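Long-range contacts in adhesion protein (Streptococcus pseudopneumoniae 5247, PDB 7LM5), which binds zinc as the solute-binding protein of an ATP-binding cassette transporter and probably delivers it for uptake: residues T187-F192 and L260-S265; P124-D129 and F192-K197; T181-V186 and F199-L204; A49-S54 and T73-A78. The protein carries 1 engineered substitution. All coordinates share one frame; numbering follows the deposited sequence.

Contacts 1 and 2 meet at one zinc ion: His-189 and Glu-264 come from contact 1, His-125 from contact 2, and both contacts share Phe-192. Their centres lie about 10 Å apart, and Pro-262 O of contact 1 is 3.0 Å from Trp-127 NE1 of contact 2, a probable hydrogen bond. Contact 3, the strand pair leading into these loops, is centred about 12 Å from contact 2; Ala-196 O and Leu-201 N, 2.7 Å apart, probably bond between them. Contact 4 touches contact 2 through Leu-74 and Trp-127, and the Leu-74 side chain is about 6 Å from the shared zinc; contact 3 is about 29 Å away, centre to centre.

Contact 1 of 4, residues T187-F192 and L260-S265; sequences TQHTAF and LNPLES. With ZN (zinc ion), chain B.
His-189 and Glu-264 approach from opposite directions and meet at a zinc ion. Glu-264 OE2 binds the metal at 1.9 Å and His-189 NE2 at a longer 2.5 Å. Glu-264 OE1 stays 3.3 Å from the zinc, so the glutamate coordinates through one oxygen; its chain, extended beyond CG (chi2 -177°), carries the carboxylate out to the metal. OE2 lies at the edge of the imidazole, in its plane, although the ring and carboxylate planes are turned 70° apart. The closeness of OE2 and NE2 reflects the shared metal and not a hydrogen bond. His-125 supplies the third protein ligand, and Glu-238 accepts a hydrogen bond from His-189 ND1, which should fix the ring's rotation and may make it a stronger donor to zinc. Both segments are loops that leave the C-terminal ends of strands 184-187 and 256-259 in one parallel sheet, the usual place for a binding site in such alpha/beta domains. Behind the metal the contact turns apolar. Leu-260 CD2 sits over one face of the Phe-192 ring, 3.8 Å from its centroid and 15° off the normal, a CH-pi contact; the same methyl touches Thr-187 CG2. Pro-262 wedges between Phe-192 and His-189, its CB near Phe-192 CZ and 4.0 Å from Ala-191 CB, its CG at the His-189 ring edge.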
# COMPACT_ATOMS: atom_id res chain seq x y z
N THR A 187 -9.11 8.74 8.58
CA THR A 187 -7.66 8.56 8.65
C THR A 187 -6.95 9.80 8.13
O THR A 187 -7.56 10.70 7.54
CB THR A 187 -7.22 7.32 7.87
OG1 THR A 187 -7.61 7.45 6.49
CG2 THR A 187 -7.86 6.07 8.45
N GLN A 188 -5.63 9.83 8.36
CA GLN A 188 -4.85 11.03 8.07
C GLN A 188 -4.87 11.38 6.59
O GLN A 188 -4.96 12.56 6.22
CB GLN A 188 -3.42 10.85 8.57
CG GLN A 188 -2.55 12.08 8.43
CD GLN A 188 -1.27 11.99 9.25
OE1 GLN A 188 -1.31 12.03 10.48
NE2 GLN A 188 -0.14 11.85 8.57
N HIS A 189 -4.77 10.38 5.72
CA HIS A 189 -4.95 10.59 4.29
C HIS A 189 -5.69 9.39 3.71
O HIS A 189 -5.86 8.36 4.36
CB HIS A 189 -3.62 10.84 3.57
CG HIS A 189 -2.78 9.62 3.36
ND1 HIS A 189 -2.11 8.98 4.38
CD2 HIS A 189 -2.48 8.93 2.23
CE1 HIS A 189 -1.46 7.95 3.90
NE2 HIS A 189 -1.66 7.89 2.60
N THR A 190 -6.15 9.55 2.47
CA THR A 190 -7.04 8.58 1.83
C THR A 190 -6.21 7.38 1.36
O THR A 190 -5.81 7.27 0.20
CB THR A 190 -7.80 9.23 0.67
OG1 THR A 190 -8.39 10.45 1.13
CG2 THR A 190 -8.89 8.30 0.16
N ALA A 191 -5.96 6.46 2.29
CA ALA A 191 -5.14 5.30 2.03
C ALA A 191 -5.81 3.97 2.36
O ALA A 191 -5.28 2.92 1.97
CB ALA A 191 -3.82 5.38 2.82
N PHE A 192 -6.94 3.98 3.06
CA PHE A 192 -7.58 2.75 3.52
C PHE A 192 -8.90 2.47 2.80
O PHE A 192 -9.80 1.85 3.37
CB PHE A 192 -7.80 2.81 5.03
CG PHE A 192 -6.53 2.98 5.82
CD1 PHE A 192 -5.82 1.88 6.26
CD2 PHE A 192 -6.05 4.25 6.12
CE1 PHE A 192 -4.65 2.04 6.98
CE2 PHE A 192 -4.88 4.41 6.84
CZ PHE A 192 -4.18 3.30 7.27
N LEU A 260 -2.59 4.51 13.03
CA LEU A 260 -2.99 3.53 12.02
C LEU A 260 -2.01 3.66 10.86
O LEU A 260 -2.12 4.59 10.06
CB LEU A 260 -4.43 3.74 11.57
CG LEU A 260 -5.05 2.64 10.71
CD1 LEU A 260 -5.11 1.34 11.48
CD2 LEU A 260 -6.43 3.05 10.23
N ASN A 261 -1.06 2.73 10.78
CA ASN A 261 0.00 2.82 9.79
C ASN A 261 -0.48 2.28 8.45
O ASN A 261 -0.89 1.12 8.37
CB ASN A 261 1.23 2.04 10.26
CG ASN A 261 2.48 2.38 9.47
OD1 ASN A 261 2.41 2.86 8.34
ND2 ASN A 261 3.64 2.12 10.07
N PRO A 262 -0.46 3.08 7.37
CA PRO A 262 -0.76 2.54 6.04
C PRO A 262 0.35 1.71 5.44
O PRO A 262 0.24 1.29 4.28
CB PRO A 262 -1.01 3.81 5.21
CG PRO A 262 -0.18 4.85 5.88
CD PRO A 262 -0.21 4.53 7.35
N LEU A 263 1.43 1.47 6.19
CA LEU A 263 2.56 0.64 5.75
C LEU A 263 3.22 1.20 4.50
O LEU A 263 3.66 0.46 3.62
CB LEU A 263 2.13 -0.81 5.53
CG LEU A 263 1.45 -1.50 6.72
CD1 LEU A 263 1.23 -2.98 6.45
CD2 LEU A 263 2.25 -1.29 8.00
N GLU A 264 3.29 2.53 4.41
CA GLU A 264 4.01 3.17 3.32
C GLU A 264 5.48 3.40 3.64
O GLU A 264 6.28 3.62 2.73
CB GLU A 264 3.34 4.50 2.95
CG GLU A 264 1.94 4.33 2.39
CD GLU A 264 1.31 5.63 1.96
OE1 GLU A 264 1.97 6.69 2.06
OE2 GLU A 264 0.14 5.60 1.52
N SER A 265 5.85 3.35 4.92
CA SER A 265 7.24 3.35 5.35
C SER A 265 7.51 2.07 6.14
O SER A 265 6.60 1.46 6.70
CB SER A 265 7.57 4.58 6.20
OG SER A 265 6.81 4.59 7.40
ZN ZN B . -0.86 6.88 0.46

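Contact 2 of 4, residues P124-D129 and F192-K197; sequences PHTWLD and FSYLAK. With ZN (zinc ion), chain B.
The loop that delivers His-125 to the zinc site packs here against the first turn of helix 193-198, with Tyr-194 as the main side chain between them. Thr-126 and Tyr-194 lie side by side and point the same way. Thr-126 CG2 rests over one face of the phenol ring, 3.5 Å from the centroid and 20° off the normal, a CH-pi contact. With chi1 at 51°, the threonine turns this methyl anti to its carbonyl carbon and onto the ring. The phenol OH is held beyond the contact by Glu-102 N and Asp-123 O. Two waters bridge the segments, one between backbones, the other from a carboxylate to a backbone carbonyl: the first donates to His-125 O at 2.6 Å and accepts from Tyr-194 N, lying in plane at the edge of the tyrosine ring; the second donates both to Asp-129 OD2 and to Tyr-194 O, the latter at 2.7 Å. Asp-129 OD2 also forms a salt bridge with Arg-198, while its OD1 caps Glu-131 N at the start of helix 130-147. Leu-128 CD1 meets the Phe-192 ring obliquely, 3.6 Å from Phe-192 CD1, and Leu-195 CD1 packs against Leu-128 O. On the metal side, His-125 NE2 binds zinc at 1.9 Å, and Asp-123 OD1 hydrogen-bonds to His-125 ND1, orienting the imidazole. His-189 and Glu-264 are the other protein ligands, consistent with the interlobe metal site of zinc-binding proteins of this transporter family.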
# COMPACT_ATOMS: atom_id res chain seq x y z
N PRO A 124 -4.18 3.78 -5.67
CA PRO A 124 -3.17 2.74 -5.68
C PRO A 124 -3.02 1.91 -4.40
O PRO A 124 -2.43 0.90 -4.49
CB PRO A 124 -1.90 3.57 -5.80
CG PRO A 124 -2.19 4.73 -4.95
CD PRO A 124 -3.64 5.03 -5.21
N HIS A 125 -3.62 2.33 -3.29
CA HIS A 125 -3.49 1.69 -1.95
C HIS A 125 -4.19 0.32 -1.85
O HIS A 125 -5.00 0.16 -0.97
CB HIS A 125 -4.02 2.63 -0.87
CG HIS A 125 -3.39 3.97 -0.78
ND1 HIS A 125 -3.93 5.08 -1.34
CD2 HIS A 125 -2.32 4.41 -0.13
CE1 HIS A 125 -3.19 6.12 -1.10
NE2 HIS A 125 -2.21 5.75 -0.35
N THR A 126 -3.82 -0.65 -2.67
CA THR A 126 -4.44 -1.99 -2.66
C THR A 126 -3.70 -2.88 -1.68
O THR A 126 -4.30 -3.80 -1.21
CB THR A 126 -4.28 -2.66 -4.02
OG1 THR A 126 -2.91 -2.57 -4.39
CG2 THR A 126 -5.16 -2.05 -5.09
N TRP A 127 -2.44 -2.59 -1.39
CA TRP A 127 -1.70 -3.51 -0.53
C TRP A 127 -2.32 -3.64 0.86
O TRP A 127 -2.00 -4.60 1.57
CB TRP A 127 -0.24 -3.06 -0.42
CG TRP A 127 -0.07 -1.68 0.14
CD1 TRP A 127 0.01 -1.34 1.46
CD2 TRP A 127 0.06 -0.46 -0.60
NE1 TRP A 127 0.18 0.02 1.59
CE2 TRP A 127 0.22 0.58 0.34
CE3 TRP A 127 0.07 -0.15 -1.96
CZ2 TRP A 127 0.37 1.91 -0.04
CZ3 TRP A 127 0.22 1.17 -2.34
CH2 TRP A 127 0.37 2.18 -1.38
N LEU A 128 -3.19 -2.71 1.26
CA LEU A 128 -3.82 -2.80 2.56
C LEU A 128 -5.04 -3.73 2.57
O LEU A 128 -5.59 -4.00 3.64
CB LEU A 128 -4.22 -1.41 3.05
CG LEU A 128 -3.02 -0.49 3.28
CD1 LEU A 128 -3.45 0.89 3.74
CD2 LEU A 128 -2.06 -1.11 4.29
N ASP A 129 -5.46 -4.21 1.40
CA ASP A 129 -6.46 -5.27 1.33
C ASP A 129 -5.74 -6.61 1.37
O ASP A 129 -4.92 -6.88 0.48
CB ASP A 129 -7.28 -5.15 0.05
CG ASP A 129 -8.42 -6.16 -0.03
OD1 ASP A 129 -8.55 -7.00 0.88
OD2 ASP A 129 -9.19 -6.10 -1.01
N PHE A 192 -6.94 3.98 3.06
CA PHE A 192 -7.58 2.75 3.52
C PHE A 192 -8.90 2.47 2.80
O PHE A 192 -9.80 1.85 3.37
CB PHE A 192 -7.80 2.81 5.03
CG PHE A 192 -6.53 2.98 5.82
CD1 PHE A 192 -5.82 1.88 6.26
CD2 PHE A 192 -6.05 4.25 6.12
CE1 PHE A 192 -4.65 2.04 6.98
CE2 PHE A 192 -4.88 4.41 6.84
CZ PHE A 192 -4.18 3.30 7.27
N SER A 193 -9.02 2.91 1.55
CA SER A 193 -10.25 2.68 0.81
C SER A 193 -10.44 1.21 0.48
O SER A 193 -11.55 0.68 0.58
CB SER A 193 -10.26 3.52 -0.47
OG SER A 193 -11.49 3.40 -1.16
N TYR A 194 -9.36 0.52 0.09
CA TYR A 194 -9.47 -0.90 -0.24
C TYR A 194 -9.75 -1.73 1.01
O TYR A 194 -10.49 -2.72 0.94
CB TYR A 194 -8.20 -1.38 -0.93
CG TYR A 194 -8.05 -0.87 -2.35
CD1 TYR A 194 -7.42 0.33 -2.62
CD2 TYR A 194 -8.54 -1.61 -3.42
CE1 TYR A 194 -7.28 0.79 -3.91
CE2 TYR A 194 -8.40 -1.16 -4.72
CZ TYR A 194 -7.77 0.05 -4.96
OH TYR A 194 -7.63 0.50 -6.25
N LEU A 195 -9.16 -1.36 2.14
CA LEU A 195 -9.44 -2.09 3.38
C LEU A 195 -10.90 -1.93 3.80
O LEU A 195 -11.53 -2.88 4.26
CB LEU A 195 -8.51 -1.60 4.49
CG LEU A 195 -8.61 -2.33 5.83
CD1 LEU A 195 -8.21 -3.79 5.67
CD2 LEU A 195 -7.76 -1.65 6.89
N ALA A 196 -11.45 -0.72 3.63
CA ALA A 196 -12.85 -0.49 3.99
C ALA A 196 -13.79 -1.26 3.06
O ALA A 196 -14.78 -1.84 3.52
CB ALA A 196 -13.16 1.00 3.95
N LYS A 197 -13.50 -1.26 1.76
CA LYS A 197 -14.33 -2.01 0.81
C LYS A 197 -14.25 -3.51 1.03
O LYS A 197 -15.18 -4.23 0.66
CB LYS A 197 -13.92 -1.67 -0.62
CG LYS A 197 -14.21 -0.24 -1.04
CD LYS A 197 -13.80 -0.00 -2.49
CE LYS A 197 -14.13 1.42 -2.92
NZ LYS A 197 -13.76 1.66 -4.35
ZN ZN B . -0.86 6.88 0.46
O HOH W 1 -6.64 0.90 0.86
O HOH W 2 -10.87 -4.13 -1.32

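Contact 3 of 4, residues T181-V186 and F199-L204; sequences TQKTFV and FGLNQL
Three backbone hydrogen bonds zip Lys-183 to Phe-185 against Asn-202 to Leu-204. Asn-202 N donates to Lys-183 O at 2.6 Å with an N-H...O angle of 176°. Phe-185 N then bonds to Asn-202 O at 3.0 Å, and Leu-204 N to Phe-185 O at 3.2 Å, both in the carbonyl plane. The bonds thus step to and fro between the strands, the parallel pattern, and the axes of 184-186 and 202-204 come within 4.8 Å, their directions 21° apart. CA-H...O contacts fill in between, as from Gln-203 CA to Phe-185 O.

On one face, the Phe-185 ring folds over its neighbour: chi1 of 65° sets CG between the backbone N and the carbonyl carbon, and Gln-203 CB lies over one ring face, 3.9 Å from the centroid. Leu-201 CB reaches the ring edge at 4.0 Å from Phe-185 CE1. On the other face, Thr-184 OG1 packs against Asn-202 CB, 3.7 Å away.

These are the two strands of a beta-alpha-beta unit whose helix is 193-198. Phe-226 of helix 217-229 covers the face of Thr-184, Val-186 and Leu-204, whereas Phe-185 turns to Phe-192 and Leu-284 of helix 273-288; strand 202-205 is one of the sheet's two edge strands within the chain.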
# COMPACT_ATOMS: atom_id res chain seq x y z
N THR A 181 -20.70 -1.95 15.31
CA THR A 181 -21.81 -1.02 15.16
C THR A 181 -21.38 0.25 14.43
O THR A 181 -22.20 0.87 13.75
CB THR A 181 -22.40 -0.67 16.53
OG1 THR A 181 -21.35 -0.22 17.40
CG2 THR A 181 -23.07 -1.88 17.14
N GLN A 182 -20.12 0.64 14.57
CA GLN A 182 -19.56 1.77 13.84
C GLN A 182 -18.76 1.24 12.66
O GLN A 182 -17.77 0.51 12.85
CB GLN A 182 -18.68 2.63 14.75
CG GLN A 182 -17.90 3.72 14.02
CD GLN A 182 -18.80 4.81 13.46
OE1 GLN A 182 -19.43 4.64 12.42
NE2 GLN A 182 -18.85 5.94 14.15
N LYS A 183 -19.18 1.58 11.44
CA LYS A 183 -18.49 1.17 10.23
C LYS A 183 -17.85 2.35 9.50
O LYS A 183 -17.46 2.22 8.34
CB LYS A 183 -19.45 0.43 9.30
CG LYS A 183 -20.14 -0.76 9.95
CD LYS A 183 -20.81 -1.64 8.91
CE LYS A 183 -21.64 -2.73 9.57
NZ LYS A 183 -20.84 -3.56 10.51
N THR A 184 -17.73 3.50 10.17
CA THR A 184 -17.17 4.71 9.58
C THR A 184 -15.95 5.14 10.38
O THR A 184 -16.01 5.22 11.61
CB THR A 184 -18.21 5.83 9.54
OG1 THR A 184 -19.29 5.46 8.67
CG2 THR A 184 -17.59 7.12 9.03
N PHE A 185 -14.85 5.42 9.68
CA PHE A 185 -13.63 5.87 10.33
C PHE A 185 -12.94 6.89 9.44
O PHE A 185 -13.16 6.95 8.23
CB PHE A 185 -12.69 4.69 10.64
CG PHE A 185 -12.15 3.99 9.42
CD1 PHE A 185 -12.96 3.14 8.68
CD2 PHE A 185 -10.83 4.15 9.04
CE1 PHE A 185 -12.47 2.49 7.56
CE2 PHE A 185 -10.33 3.50 7.92
CZ PHE A 185 -11.15 2.67 7.19
N VAL A 186 -12.10 7.71 10.07
CA VAL A 186 -11.39 8.80 9.39
C VAL A 186 -9.90 8.64 9.64
O VAL A 186 -9.48 8.42 10.78
CB VAL A 186 -11.87 10.18 9.88
CG1 VAL A 186 -11.11 11.29 9.18
CG2 VAL A 186 -13.37 10.33 9.66
N PHE A 199 -14.17 -5.07 4.00
CA PHE A 199 -14.96 -5.45 5.16
C PHE A 199 -16.21 -4.59 5.33
O PHE A 199 -16.73 -4.46 6.44
CB PHE A 199 -14.11 -5.39 6.43
CG PHE A 199 -12.89 -6.27 6.37
CD1 PHE A 199 -12.99 -7.63 6.58
CD2 PHE A 199 -11.64 -5.73 6.09
CE1 PHE A 199 -11.88 -8.44 6.53
CE2 PHE A 199 -10.52 -6.54 6.03
CZ PHE A 199 -10.64 -7.89 6.25
N GLY A 200 -16.72 -4.01 4.24
CA GLY A 200 -17.96 -3.27 4.30
C GLY A 200 -17.92 -2.05 5.19
O GLY A 200 -18.91 -1.75 5.88
N LEU A 201 -16.80 -1.33 5.20
CA LEU A 201 -16.64 -0.14 6.02
C LEU A 201 -16.68 1.11 5.15
O LEU A 201 -16.52 1.05 3.93
CB LEU A 201 -15.32 -0.20 6.80
CG LEU A 201 -15.04 -1.48 7.59
CD1 LEU A 201 -13.66 -1.42 8.22
CD2 LEU A 201 -16.11 -1.71 8.64
N ASN A 202 -16.90 2.24 5.80
CA ASN A 202 -16.87 3.55 5.15
C ASN A 202 -15.73 4.37 5.73
O ASN A 202 -15.50 4.36 6.94
CB ASN A 202 -18.20 4.28 5.33
CG ASN A 202 -19.39 3.48 4.82
OD1 ASN A 202 -19.66 3.46 3.62
ND2 ASN A 202 -20.09 2.82 5.73
N GLN A 203 -15.01 5.06 4.86
CA GLN A 203 -13.84 5.82 5.28
C GLN A 203 -13.84 7.19 4.62
O GLN A 203 -14.42 7.38 3.55
CB GLN A 203 -12.54 5.07 4.92
CG GLN A 203 -12.35 4.77 3.44
CD GLN A 203 -11.80 5.95 2.66
OE1 GLN A 203 -11.01 6.74 3.18
NE2 GLN A 203 -12.21 6.07 1.40
N LEU A 204 -13.19 8.14 5.29
CA LEU A 204 -12.90 9.44 4.71
C LEU A 204 -11.49 9.83 5.12
O LEU A 204 -11.12 9.70 6.29
CB LEU A 204 -13.90 10.51 5.17
CG LEU A 204 -13.67 11.89 4.53
CD1 LEU A 204 -13.83 11.81 3.02
CD2 LEU A 204 -14.59 12.93 5.12

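Contact 4 of 4, residues A49-S54 and T73-A78; sequences ASFEPS and TLESWA. Engineered in segment 49-54: Ala-49 (natural residue His).
Pro-53 sets its CG-CD edge on one face of the Trp-77 indole, the two side chains coming from opposite directions. Its CG stands 3.5 Å from the centroid of the six-membered ring and 4° off the normal, a CH-pi contact, while CD is 3.5 Å from Trp-77 CE2 at the ring fusion. Glu-75 CB takes the opposite indole face, so the tryptophan is sandwiched between a residue of its own loop and the proline. Trp-77 CG lies between its backbone N and carbonyl carbon (chi1 52°), which turns the indole into this slot. Trp-77 NE1 is buried without a polar partner in the model; Phe-51 CB lies 3.7 Å from it. Phe-51, though poorly ordered, crosses Leu-74 at about a right angle, CZ to CD1 3.6 Å.

Further out, the carboxylate of Glu-75, centre of an inverse gamma turn, is held by Ser-21 OG and Ser-71 N. Ser-54 caps helix 55-62. Ala-49, an engineered replacement of histidine, is the first residue modelled after the gap 44-48. Both loops follow parallel strands, 38-41 and 66-69, and the Leu-74 side chain stands about 6 Å from the zinc bound by His-125, His-189 and Glu-264: apolar packing beside the metal site of a solute-binding fold.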
# COMPACT_ATOMS: atom_id res chain seq x y z
N ALA A 49 5.69 9.28 -0.50
CA ALA A 49 4.90 10.50 -0.64
C ALA A 49 5.55 11.46 -1.63
O ALA A 49 5.02 11.70 -2.72
CB ALA A 49 4.72 11.17 0.71
N SER A 50 6.71 12.00 -1.26
CA SER A 50 7.45 12.87 -2.17
C SER A 50 8.13 12.07 -3.27
O SER A 50 8.23 12.55 -4.41
CB SER A 50 8.48 13.69 -1.39
OG SER A 50 9.37 12.85 -0.68
N PHE A 51 8.58 10.86 -2.96
CA PHE A 51 9.21 9.94 -3.92
C PHE A 51 10.41 10.65 -4.54
O PHE A 51 11.19 11.26 -3.78
CB PHE A 51 8.16 9.44 -4.91
CG PHE A 51 7.11 8.56 -4.29
CD1 PHE A 51 7.43 7.27 -3.88
CD2 PHE A 51 5.82 9.02 -4.12
CE1 PHE A 51 6.47 6.46 -3.31
CE2 PHE A 51 4.86 8.21 -3.55
CZ PHE A 51 5.18 6.93 -3.14
N GLU A 52 10.60 10.60 -5.86
CA GLU A 52 11.77 11.16 -6.54
C GLU A 52 13.04 10.59 -5.92
O GLU A 52 13.73 11.28 -5.16
CB GLU A 52 11.77 12.68 -6.46
CG GLU A 52 10.54 13.33 -7.08
CD GLU A 52 10.45 14.81 -6.78
OE1 GLU A 52 11.37 15.34 -6.12
OE2 GLU A 52 9.47 15.44 -7.21
N PRO A 53 13.38 9.33 -6.22
CA PRO A 53 14.57 8.73 -5.61
C PRO A 53 15.84 9.47 -5.99
O PRO A 53 15.90 10.21 -6.97
CB PRO A 53 14.56 7.30 -6.17
CG PRO A 53 13.73 7.37 -7.41
CD PRO A 53 12.69 8.41 -7.14
N SER A 54 16.88 9.25 -5.18
CA SER A 54 18.13 9.98 -5.32
C SER A 54 18.83 9.59 -6.63
O SER A 54 18.39 8.71 -7.37
CB SER A 54 19.04 9.70 -4.13
OG SER A 54 19.44 8.34 -4.09
N THR A 73 0.51 4.37 -11.11
CA THR A 73 -0.32 5.32 -10.39
C THR A 73 0.30 5.77 -9.08
O THR A 73 -0.26 6.65 -8.42
CB THR A 73 -1.71 4.73 -10.13
OG1 THR A 73 -1.58 3.53 -9.34
CG2 THR A 73 -2.40 4.39 -11.44
N LEU A 74 1.42 5.19 -8.68
CA LEU A 74 2.12 5.60 -7.46
C LEU A 74 3.52 6.08 -7.80
O LEU A 74 3.78 7.29 -7.83
CB LEU A 74 2.17 4.45 -6.45
CG LEU A 74 2.78 4.79 -5.09
CD1 LEU A 74 1.97 5.88 -4.40
CD2 LEU A 74 2.88 3.55 -4.22
N GLU A 75 4.44 5.15 -8.06
CA GLU A 75 5.79 5.49 -8.49
C GLU A 75 5.74 5.90 -9.95
O GLU A 75 6.06 5.13 -10.87
CB GLU A 75 6.74 4.32 -8.26
CG GLU A 75 6.78 3.78 -6.84
CD GLU A 75 5.78 2.66 -6.61
OE1 GLU A 75 4.80 2.57 -7.37
OE2 GLU A 75 5.99 1.87 -5.66
N SER A 76 5.32 7.15 -10.18
CA SER A 76 5.22 7.66 -11.54
C SER A 76 6.59 7.80 -12.20
O SER A 76 6.70 7.73 -13.43
CB SER A 76 4.49 9.00 -11.55
OG SER A 76 3.17 8.86 -11.04
N TRP A 77 7.64 7.99 -11.40
CA TRP A 77 8.99 8.10 -11.92
C TRP A 77 9.50 6.80 -12.52
O TRP A 77 10.51 6.82 -13.24
CB TRP A 77 9.94 8.57 -10.82
CG TRP A 77 9.85 7.75 -9.57
CD1 TRP A 77 9.04 7.98 -8.50
CD2 TRP A 77 10.60 6.57 -9.27
NE1 TRP A 77 9.24 7.02 -7.54
CE2 TRP A 77 10.19 6.14 -7.99
CE3 TRP A 77 11.57 5.83 -9.95
CZ2 TRP A 77 10.72 5.00 -7.38
CZ3 TRP A 77 12.10 4.71 -9.34
CH2 TRP A 77 11.67 4.30 -8.07
N ALA A 78 8.84 5.67 -12.25
CA ALA A 78 9.30 4.40 -12.79
C ALA A 78 9.11 4.33 -14.30
O ALA A 78 9.83 3.59 -14.98
CB ALA A 78 8.56 3.24 -12.11